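Local coordinates for Iron(3+)-hydroxamate-binding protein FhuD (Bacillus subtilis subsp. subtilis, PDB 3G9Q) that binds iron(3+)-hydroxamate complexes such as ferrichrome and hands them to the membrane permease of an ABC transporter for iron import, at residues A[23-28]-A[51-56]; A[95-100]-A[108-113]; A[156-161]-A[201-206]. All coordinates share one frame; numbering follows the deposited sequence.

Contact 1 of 3, residues A[23-28]-A[51-56]; sequences GYYGYF and KTNGVE
Y25 sends its ring across to the 51-56 loop because CG lies anti to the backbone N (chi1 173°), while E56 folds back to meet it through a chain bent at chi2 (-95°). The pair joins the first turn of helix 25-31 to the loop that follows strand 35-37, in the N-terminal lobe of this two-lobed periplasmic-binding-protein fold. The two side chains cross at about a right angle, and ring and carboxylate planes stand 89° apart. Y25 OH can give a weak hydrogen bond to E56 OE1 at 3.2 Å, but its proton is not settled there: other oxygens are within reach, among them T52 O at 3.3 Å. The methyl CG2 of T52 packs against the same hydroxyl. A phenylalanine in place of Y25 would keep the ring but would probably deprive E56 OE1 of a possible hydroxyl donor and T52 CG2 of its neighbour. The ring of Y48 meets the Y25 ring edge-to-face, Y48 OH is hydrogen-bonded to G26 N, and V35 and V42 touch the Y25 side chain too. At the ring's edge, close to its plane, E56 OE1 lies 3.2 Å from Y25 CE1.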
loop_
_atom_site.group_PDB
_atom_site.type_symbol
_atom_site.label_atom_id
_atom_site.label_comp_id
_atom_site.label_asym_id
_atom_site.label_seq_id
_atom_site.Cartn_x
_atom_site.Cartn_y
_atom_site.Cartn_z
ATOM N N GLY A 23 5.079 -5.369 -5.742
ATOM C CA GLY A 23 4.716 -5.152 -4.354
ATOM C C GLY A 23 5.698 -5.550 -3.264
ATOM O O GLY A 23 5.424 -5.302 -2.082
ATOM N N TYR A 24 6.825 -6.161 -3.632
ATOM C CA TYR A 24 7.824 -6.573 -2.644
ATOM C C TYR A 24 9.136 -5.791 -2.721
ATOM O O TYR A 24 9.962 -5.872 -1.803
ATOM C CB TYR A 24 8.113 -8.081 -2.753
ATOM C CG TYR A 24 6.907 -8.944 -2.442
ATOM C CD1 TYR A 24 5.996 -8.561 -1.446
ATOM C CD2 TYR A 24 6.664 -10.126 -3.136
ATOM C CE1 TYR A 24 4.870 -9.320 -1.150
ATOM C CE2 TYR A 24 5.545 -10.897 -2.849
ATOM C CZ TYR A 24 4.647 -10.489 -1.856
ATOM O OH TYR A 24 3.522 -11.236 -1.583
ATOM N N TYR A 25 9.328 -5.027 -3.799
ATOM C CA TYR A 25 10.553 -4.238 -3.975
ATOM C C TYR A 25 10.956 -3.486 -2.706
ATOM O O TYR A 25 12.107 -3.576 -2.266
ATOM C CB TYR A 25 10.401 -3.245 -5.137
ATOM C CG TYR A 25 11.567 -2.298 -5.252
ATOM C CD1 TYR A 25 12.808 -2.730 -5.733
ATOM C CD2 TYR A 25 11.462 -1.005 -4.792
ATOM C CE1 TYR A 25 13.921 -1.882 -5.743
ATOM C CE2 TYR A 25 12.545 -0.158 -4.794
ATOM C CZ TYR A 25 13.778 -0.591 -5.267
ATOM O OH TYR A 25 14.846 0.294 -5.253
ATOM N N GLY A 26 10.006 -2.747 -2.129
ATOM C CA GLY A 26 10.274 -1.998 -0.910
ATOM C C GLY A 26 10.728 -2.834 0.286
ATOM O O GLY A 26 11.372 -2.311 1.197
ATOM N N TYR A 27 10.386 -4.125 0.294
ATOM C CA TYR A 27 10.777 -5.031 1.383
ATOM C C TYR A 27 12.278 -5.301 1.385
ATOM O O TYR A 27 12.936 -5.235 2.422
ATOM C CB TYR A 27 10.052 -6.391 1.285
ATOM C CG TYR A 27 8.599 -6.363 1.688
ATOM C CD1 TYR A 27 7.621 -6.002 0.777
ATOM C CD2 TYR A 27 8.208 -6.652 2.988
ATOM C CE1 TYR A 27 6.299 -5.923 1.142
ATOM C CE2 TYR A 27 6.880 -6.572 3.368
ATOM C CZ TYR A 27 5.929 -6.208 2.441
ATOM O OH TYR A 27 4.594 -6.115 2.793
ATOM N N PHE A 28 12.805 -5.616 0.207
ATOM C CA PHE A 28 14.213 -5.922 0.045
ATOM C C PHE A 28 15.016 -4.633 0.200
ATOM O O PHE A 28 16.139 -4.652 0.703
ATOM C CB PHE A 28 14.435 -6.581 -1.326
ATOM C CG PHE A 28 13.986 -8.030 -1.386
ATOM C CD1 PHE A 28 14.901 -9.062 -1.256
ATOM C CD2 PHE A 28 12.641 -8.359 -1.513
ATOM C CE1 PHE A 28 14.481 -10.394 -1.247
ATOM C CE2 PHE A 28 12.221 -9.689 -1.502
ATOM C CZ PHE A 28 13.141 -10.701 -1.369
ATOM N N LYS A 51 13.189 8.707 -4.747
ATOM C CA LYS A 51 14.593 8.763 -4.360
ATOM C C LYS A 51 15.280 7.397 -4.378
ATOM O O LYS A 51 16.497 7.320 -4.218
ATOM C CB LYS A 51 14.748 9.393 -2.959
ATOM C CG LYS A 51 14.946 10.919 -2.931
ATOM C CD LYS A 51 15.166 11.447 -1.512
ATOM C CE LYS A 51 16.508 11.004 -0.945
ATOM N NZ LYS A 51 17.653 11.633 -1.650
ATOM N N THR A 52 14.519 6.324 -4.591
ATOM C CA THR A 52 15.098 4.973 -4.583
ATOM C C THR A 52 14.983 4.174 -5.893
ATOM O O THR A 52 14.074 3.355 -6.043
ATOM C CB THR A 52 14.461 4.095 -3.485
ATOM O OG1 THR A 52 14.320 4.851 -2.274
ATOM C CG2 THR A 52 15.331 2.871 -3.233
ATOM N N ASN A 53 15.914 4.377 -6.820
ATOM C CA ASN A 53 15.867 3.650 -8.087
ATOM C C ASN A 53 17.253 3.409 -8.678
ATOM O O ASN A 53 17.444 2.519 -9.511
ATOM C CB ASN A 53 14.994 4.412 -9.093
ATOM C CG ASN A 53 13.574 3.876 -9.154
ATOM O OD1 ASN A 53 12.683 4.487 -9.757
ATOM N ND2 ASN A 53 13.356 2.719 -8.537
ATOM N N GLY A 54 18.211 4.205 -8.218
ATOM C CA GLY A 54 19.583 4.130 -8.694
ATOM C C GLY A 54 20.112 2.889 -9.390
ATOM O O GLY A 54 20.540 2.950 -10.546
ATOM N N VAL A 55 20.080 1.756 -8.706
ATOM C CA VAL A 55 20.629 0.539 -9.279
ATOM C C VAL A 55 19.686 -0.555 -9.801
ATOM O O VAL A 55 19.869 -1.728 -9.463
ATOM C CB VAL A 55 21.621 -0.105 -8.266
ATOM C CG1 VAL A 55 22.770 0.867 -7.978
ATOM C CG2 VAL A 55 20.894 -0.453 -6.964
ATOM N N GLU A 56 18.687 -0.206 -10.610
ATOM C CA GLU A 56 17.809 -1.247 -11.149
ATOM C C GLU A 56 17.283 -1.069 -12.559
ATOM O O GLU A 56 17.196 0.037 -13.083
ATOM C CB GLU A 56 16.612 -1.529 -10.232
ATOM C CG GLU A 56 16.072 -0.358 -9.463
ATOM C CD GLU A 56 16.666 -0.290 -8.080
ATOM O OE1 GLU A 56 16.600 -1.316 -7.366
ATOM O OE2 GLU A 56 17.194 0.781 -7.703
#

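Contact 2 of 3, residues A[95-100]-A[108-113]; sequences VAVKYD and LKEFAK
F111, whose ring reaches V97, shares with A112 the hydroxyl of T115: T115 OG1 is hydrogen-bonded to F111 O and, more weakly, to A112 O. Two carbonyls of helix 106-115 thus meet at one side-chain oxygen near the helix end. The contact lays this helix against 94-97, the outermost strand of the four-stranded parallel sheet in the N-terminal alpha/beta lobe. Within the helix A112 N bonds to L108 O at 3.0 Å, and K113 N to K109 O at 3.2 Å, as in a regular helix through this turn.

Strand and helix stay well separated, the CA atoms of V97 and F111 being 10.3 Å apart, a span closed mainly by the long F111 side chain, with E110 beside it. On the strand V97 contributes one methyl, CG1, which stands anti to its own carbonyl carbon (chi1 -79°). F111 meets it with the far corner of its ring: CE2 is 4.0 Å from V97 CG1, and CZ of F111 is 4.1 Å from the same methyl. The two side chains cross at about a right angle in a purely apolar touch. E110 runs alongside F111 as an extended chain, with CG anti to the backbone N (chi1 -176°), and approaches V97 obliquely from the more exposed side of the helix.

The F111 ring also meets Y24 edge-to-face, F28 with planes at about 45°, and the side chain of L31, while V97 rests on I76 and W78 of the adjacent strand. This ring therefore sits in the apolar layer between the sheet and helices 25-31 and 106-115. The E110 approach is van der Waals in kind, its OE1 lying 4.1 Å from V97 CG1.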
loop_
_atom_site.group_PDB
_atom_site.type_symbol
_atom_site.label_atom_id
_atom_site.label_comp_id
_atom_site.label_asym_id
_atom_site.label_seq_id
_atom_site.Cartn_x
_atom_site.Cartn_y
_atom_site.Cartn_z
ATOM N N VAL A 95 12.167 -17.965 -5.883
ATOM C CA VAL A 95 11.211 -18.152 -4.812
ATOM C C VAL A 95 9.836 -17.692 -5.226
ATOM O O VAL A 95 9.665 -16.608 -5.787
ATOM C CB VAL A 95 11.617 -17.377 -3.562
ATOM C CG1 VAL A 95 12.925 -17.920 -3.031
ATOM C CG2 VAL A 95 11.738 -15.896 -3.889
ATOM N N ALA A 96 8.856 -18.539 -4.958
ATOM C CA ALA A 96 7.481 -18.209 -5.270
ATOM C C ALA A 96 6.823 -17.759 -3.971
ATOM O O ALA A 96 7.022 -18.350 -2.904
ATOM C CB ALA A 96 6.766 -19.417 -5.849
ATOM N N VAL A 97 6.048 -16.693 -4.079
ATOM C CA VAL A 97 5.366 -16.129 -2.934
ATOM C C VAL A 97 3.878 -15.972 -3.200
ATOM O O VAL A 97 3.456 -15.106 -3.969
ATOM C CB VAL A 97 5.980 -14.761 -2.553
ATOM C CG1 VAL A 97 7.276 -14.975 -1.783
ATOM C CG2 VAL A 97 6.266 -13.950 -3.813
ATOM N N LYS A 98 3.090 -16.836 -2.566
ATOM C CA LYS A 98 1.644 -16.798 -2.705
ATOM C C LYS A 98 1.195 -15.427 -2.209
ATOM O O LYS A 98 1.440 -15.066 -1.057
ATOM C CB LYS A 98 1.003 -17.908 -1.865
ATOM C CG LYS A 98 1.637 -19.287 -2.062
ATOM C CD LYS A 98 0.780 -20.403 -1.471
ATOM C CE LYS A 98 -0.411 -20.739 -2.368
ATOM N NZ LYS A 98 -1.292 -19.565 -2.653
ATOM N N TYR A 99 0.552 -14.664 -3.084
ATOM C CA TYR A 99 0.090 -13.328 -2.733
ATOM C C TYR A 99 -0.933 -13.276 -1.595
ATOM O O TYR A 99 -1.883 -14.064 -1.549
ATOM C CB TYR A 99 -0.492 -12.641 -3.965
ATOM C CG TYR A 99 -1.172 -11.334 -3.638
ATOM C CD1 TYR A 99 -2.540 -11.283 -3.340
ATOM C CD2 TYR A 99 -0.447 -10.142 -3.622
ATOM C CE1 TYR A 99 -3.166 -10.069 -3.042
ATOM C CE2 TYR A 99 -1.061 -8.929 -3.326
ATOM C CZ TYR A 99 -2.416 -8.899 -3.043
ATOM O OH TYR A 99 -3.026 -7.696 -2.805
ATOM N N ASP A 100 -0.730 -12.323 -0.690
ATOM C CA ASP A 100 -1.610 -12.115 0.459
ATOM C C ASP A 100 -1.639 -13.317 1.404
ATOM O O ASP A 100 -2.555 -13.467 2.214
ATOM C CB ASP A 100 -3.035 -11.769 -0.017
ATOM C CG ASP A 100 -3.637 -10.580 0.732
ATOM O OD1 ASP A 100 -4.076 -10.755 1.894
ATOM O OD2 ASP A 100 -3.662 -9.467 0.153
ATOM N N LEU A 108 7.625 -9.385 5.941
ATOM C CA LEU A 108 8.937 -8.738 6.072
ATOM C C LEU A 108 9.892 -9.615 6.880
ATOM O O LEU A 108 11.108 -9.614 6.668
ATOM C CB LEU A 108 8.801 -7.381 6.777
ATOM C CG LEU A 108 10.110 -6.724 7.245
ATOM C CD1 LEU A 108 10.962 -6.372 6.054
ATOM C CD2 LEU A 108 9.806 -5.491 8.062
ATOM N N LYS A 109 9.327 -10.361 7.821
ATOM C CA LYS A 109 10.125 -11.228 8.656
ATOM C C LYS A 109 10.397 -12.521 7.904
ATOM O O LYS A 109 11.323 -13.245 8.232
ATOM C CB LYS A 109 9.403 -11.479 9.990
ATOM C CG LYS A 109 9.033 -10.192 10.727
ATOM C CD LYS A 109 9.371 -10.230 12.217
ATOM C CE LYS A 109 8.464 -11.161 13.006
ATOM N NZ LYS A 109 8.890 -11.250 14.441
ATOM N N GLU A 110 9.590 -12.815 6.892
ATOM C CA GLU A 110 9.804 -14.022 6.097
ATOM C C GLU A 110 11.019 -13.769 5.217
ATOM O O GLU A 110 11.911 -14.607 5.122
ATOM C CB GLU A 110 8.591 -14.313 5.209
ATOM C CG GLU A 110 8.682 -15.606 4.401
ATOM C CD GLU A 110 7.595 -15.716 3.325
ATOM O OE1 GLU A 110 7.676 -14.981 2.313
ATOM O OE2 GLU A 110 6.662 -16.538 3.490
ATOM N N PHE A 111 11.043 -12.599 4.581
ATOM C CA PHE A 111 12.138 -12.207 3.698
ATOM C C PHE A 111 13.419 -11.960 4.477
ATOM O O PHE A 111 14.503 -12.255 3.989
ATOM C CB PHE A 111 11.771 -10.937 2.924
ATOM C CG PHE A 111 10.756 -11.149 1.826
ATOM C CD1 PHE A 111 9.852 -10.145 1.508
ATOM C CD2 PHE A 111 10.721 -12.331 1.091
ATOM C CE1 PHE A 111 8.935 -10.317 0.482
ATOM C CE2 PHE A 111 9.803 -12.506 0.060
ATOM C CZ PHE A 111 8.914 -11.500 -0.241
ATOM N N ALA A 112 13.293 -11.410 5.682
ATOM C CA ALA A 112 14.455 -11.129 6.516
ATOM C C ALA A 112 15.150 -12.435 6.888
ATOM O O ALA A 112 16.373 -12.541 6.819
ATOM C CB ALA A 112 14.031 -10.376 7.770
ATOM N N LYS A 113 14.356 -13.426 7.269
ATOM C CA LYS A 113 14.863 -14.737 7.654
ATOM C C LYS A 113 15.461 -15.433 6.444
ATOM O O LYS A 113 16.514 -16.066 6.529
ATOM C CB LYS A 113 13.720 -15.574 8.238
ATOM C CG LYS A 113 14.120 -16.885 8.894
ATOM C CD LYS A 113 14.249 -18.010 7.880
ATOM C CE LYS A 113 14.503 -19.342 8.577
ATOM N NZ LYS A 113 15.780 -19.357 9.366
#

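Contact 3 of 3, residues A[156-161]-A[201-206]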
loop_
_atom_site.group_PDB
_atom_site.type_symbol
_atom_site.label_atom_id
_atom_site.label_comp_id
_atom_site.label_asym_id
_atom_site.label_seq_id
_atom_site.Cartn_x
_atom_site.Cartn_y
_atom_site.Cartn_z
ATOM N N LYS A 156 -18.978 4.752 -12.987
ATOM C CA LYS A 156 -20.207 4.996 -12.239
ATOM C C LYS A 156 -20.140 4.384 -10.831
ATOM O O LYS A 156 -20.862 4.804 -9.918
ATOM C CB LYS A 156 -21.407 4.435 -13.014
ATOM C CG LYS A 156 -21.718 5.178 -14.320
ATOM C CD LYS A 156 -23.014 4.673 -14.960
ATOM C CE LYS A 156 -23.324 5.381 -16.285
ATOM N NZ LYS A 156 -23.545 6.844 -16.123
ATOM N N ASP A 157 -19.253 3.406 -10.662
ATOM C CA ASP A 157 -19.077 2.728 -9.381
ATOM C C ASP A 157 -18.139 3.460 -8.437
ATOM O O ASP A 157 -17.155 4.057 -8.864
ATOM C CB ASP A 157 -18.536 1.314 -9.607
ATOM C CG ASP A 157 -19.513 0.433 -10.339
ATOM O OD1 ASP A 157 -19.072 -0.606 -10.890
ATOM O OD2 ASP A 157 -20.719 0.785 -10.352
ATOM N N ILE A 158 -18.456 3.398 -7.149
ATOM C CA ILE A 158 -17.645 4.025 -6.110
ATOM C C ILE A 158 -17.337 2.959 -5.060
ATOM O O ILE A 158 -18.246 2.297 -4.539
ATOM C CB ILE A 158 -18.395 5.192 -5.438
ATOM C CG1 ILE A 158 -18.690 6.281 -6.469
ATOM C CG2 ILE A 158 -17.571 5.753 -4.297
ATOM C CD1 ILE A 158 -19.731 7.312 -6.037
ATOM N N TYR A 159 -16.054 2.782 -4.762
ATOM C CA TYR A 159 -15.641 1.781 -3.782
ATOM C C TYR A 159 -15.358 2.423 -2.409
ATOM O O TYR A 159 -14.596 3.378 -2.320
ATOM C CB TYR A 159 -14.389 1.024 -4.292
ATOM C CG TYR A 159 -14.452 0.572 -5.752
ATOM C CD1 TYR A 159 -13.665 1.197 -6.736
ATOM C CD2 TYR A 159 -15.293 -0.475 -6.154
ATOM C CE1 TYR A 159 -13.711 0.790 -8.090
ATOM C CE2 TYR A 159 -15.351 -0.889 -7.506
ATOM C CZ TYR A 159 -14.557 -0.250 -8.465
ATOM O OH TYR A 159 -14.610 -0.643 -9.788
ATOM N N VAL A 160 -16.013 1.928 -1.359
ATOM C CA VAL A 160 -15.786 2.425 0.000
ATOM C C VAL A 160 -14.979 1.337 0.680
ATOM O O VAL A 160 -15.511 0.279 1.008
ATOM C CB VAL A 160 -17.115 2.671 0.785
ATOM C CG1 VAL A 160 -18.059 1.504 0.585
ATOM C CG2 VAL A 160 -16.832 2.859 2.264
ATOM N N PHE A 161 -13.687 1.591 0.874
ATOM C CA PHE A 161 -12.807 0.594 1.472
ATOM C C PHE A 161 -12.888 0.457 2.973
ATOM O O PHE A 161 -13.286 1.376 3.676
ATOM C CB PHE A 161 -11.364 0.863 1.071
ATOM C CG PHE A 161 -11.153 0.860 -0.407
ATOM C CD1 PHE A 161 -11.144 2.053 -1.123
ATOM C CD2 PHE A 161 -11.038 -0.340 -1.099
ATOM C CE1 PHE A 161 -11.025 2.050 -2.514
ATOM C CE2 PHE A 161 -10.920 -0.356 -2.482
ATOM C CZ PHE A 161 -10.913 0.842 -3.196
ATOM N N GLU A 201 -25.887 7.638 -4.924
ATOM C CA GLU A 201 -27.014 8.024 -4.086
ATOM C C GLU A 201 -26.787 7.724 -2.612
ATOM O O GLU A 201 -27.197 8.491 -1.741
ATOM C CB GLU A 201 -28.288 7.302 -4.554
ATOM C CG GLU A 201 -29.073 8.049 -5.637
ATOM C CD GLU A 201 -28.422 7.984 -7.014
ATOM O OE1 GLU A 201 -28.784 8.822 -7.883
ATOM O OE2 GLU A 201 -27.565 7.089 -7.225
ATOM N N LYS A 202 -26.136 6.599 -2.345
ATOM C CA LYS A 202 -25.875 6.178 -0.979
ATOM C C LYS A 202 -24.595 6.763 -0.390
ATOM O O LYS A 202 -24.174 6.392 0.710
ATOM C CB LYS A 202 -25.832 4.656 -0.916
ATOM C CG LYS A 202 -27.202 4.028 -0.815
ATOM C CD LYS A 202 -27.109 2.513 -0.772
ATOM C CE LYS A 202 -26.868 1.928 -2.163
ATOM N NZ LYS A 202 -28.036 2.191 -3.075
ATOM N N LEU A 203 -23.989 7.688 -1.127
ATOM C CA LEU A 203 -22.764 8.335 -0.694
ATOM C C LEU A 203 -22.944 9.045 0.653
ATOM O O LEU A 203 -22.153 8.845 1.571
ATOM C CB LEU A 203 -22.292 9.316 -1.767
ATOM C CG LEU A 203 -20.786 9.551 -1.826
ATOM C CD1 LEU A 203 -20.096 8.230 -2.097
ATOM C CD2 LEU A 203 -20.456 10.556 -2.917
ATOM N N PRO A 204 -23.985 9.878 0.799
ATOM C CA PRO A 204 -24.190 10.570 2.075
ATOM C C PRO A 204 -24.434 9.608 3.231
ATOM O O PRO A 204 -24.389 10.005 4.388
ATOM C CB PRO A 204 -25.422 11.432 1.813
ATOM C CG PRO A 204 -25.343 11.693 0.346
ATOM C CD PRO A 204 -24.954 10.349 -0.199
ATOM N N ASP A 205 -24.698 8.345 2.918
ATOM C CA ASP A 205 -24.960 7.359 3.952
ATOM C C ASP A 205 -23.682 6.745 4.502
ATOM O O ASP A 205 -23.668 6.187 5.600
ATOM C CB ASP A 205 -25.873 6.260 3.407
ATOM C CG ASP A 205 -27.186 6.806 2.876
ATOM O OD1 ASP A 205 -27.962 6.018 2.281
ATOM O OD2 ASP A 205 -27.443 8.021 3.054
ATOM N N PHE A 206 -22.603 6.848 3.737
ATOM C CA PHE A 206 -21.316 6.297 4.150
ATOM C C PHE A 206 -20.343 7.379 4.575
ATOM O O PHE A 206 -19.620 7.221 5.553
ATOM C CB PHE A 206 -20.695 5.525 2.995
ATOM C CG PHE A 206 -21.217 4.139 2.846
ATOM C CD1 PHE A 206 -20.748 3.118 3.679
ATOM C CD2 PHE A 206 -22.148 3.837 1.854
ATOM C CE1 PHE A 206 -21.188 1.809 3.525
ATOM C CE2 PHE A 206 -22.600 2.531 1.687
ATOM C CZ PHE A 206 -22.114 1.507 2.529
#
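I158 points from strand 157-161 toward L203, and its side chain can be followed outward. CB stands 4.8 Å from CD1 of L203, too far to touch. From it CG2 branches off anti to the backbone N, to lie 4.2 Å from L203 CD1. The other branch leaves through CG1, which stays back, and ends at CD1, 4.1 Å from L203 CD1. Both methyls of the isoleucine thus face the same leucine methyl, and the side chains cross at about a right angle.

Two residues along the strand, V160 meets F206 in a different way, one turn further on in the short, weakly bonded helix at about 203-206. Its CG1 occupies the position between backbone N and carbonyl carbon (chi1 45°) and covers one face of the F206 ring, 4.3 Å above the plane and offset toward the rim. V160 CG2 reaches the ring at CD1 of F206, 4.2 Å away. This pair also crosses at about a right angle. The turn that presents L203 and F206 together is held by the backbone bond from F206 N to L203 O, 3.0 Å long. All four side chains are buried, and the contacts between them are apolar.

In the mixed sheet of the C-terminal lobe, strand 157-161 runs antiparallel to both its neighbours, forming a hairpin with 148-154 and pairing with 195-198 through I158 with I198 and V160 with T196. Helix 182-189 reaches the same layer through T184, which touches both V160 and F206. Helix 203-206 therefore packs on one face of the sheet, with L203 extending over M151 of strand 148-154 and F206 over I198 of strand 195-198.

Overall arrangement
From the N terminus the chain first closes contact 1, bringing the loop after strand 35-37 back to the start of helix 25-31. Contact 2 follows and closes a much shorter loop, of seven residues between segments, joining edge strand 94-97 to helix 106-115. None of the three loops nests in or crosses another. Contacts 1 and 2 touch, for Y24 packs on V97 and F111 and Y27 on L108 and F111, making them one unit of the N-terminal lobe. The long helix 118-143 carries the chain to the other lobe, where contact 3 closes a 39-residue loop, tying strand 157-161 to helix 203-206. Its centre lies about 35 Å from both other centres, across the molecule's centre.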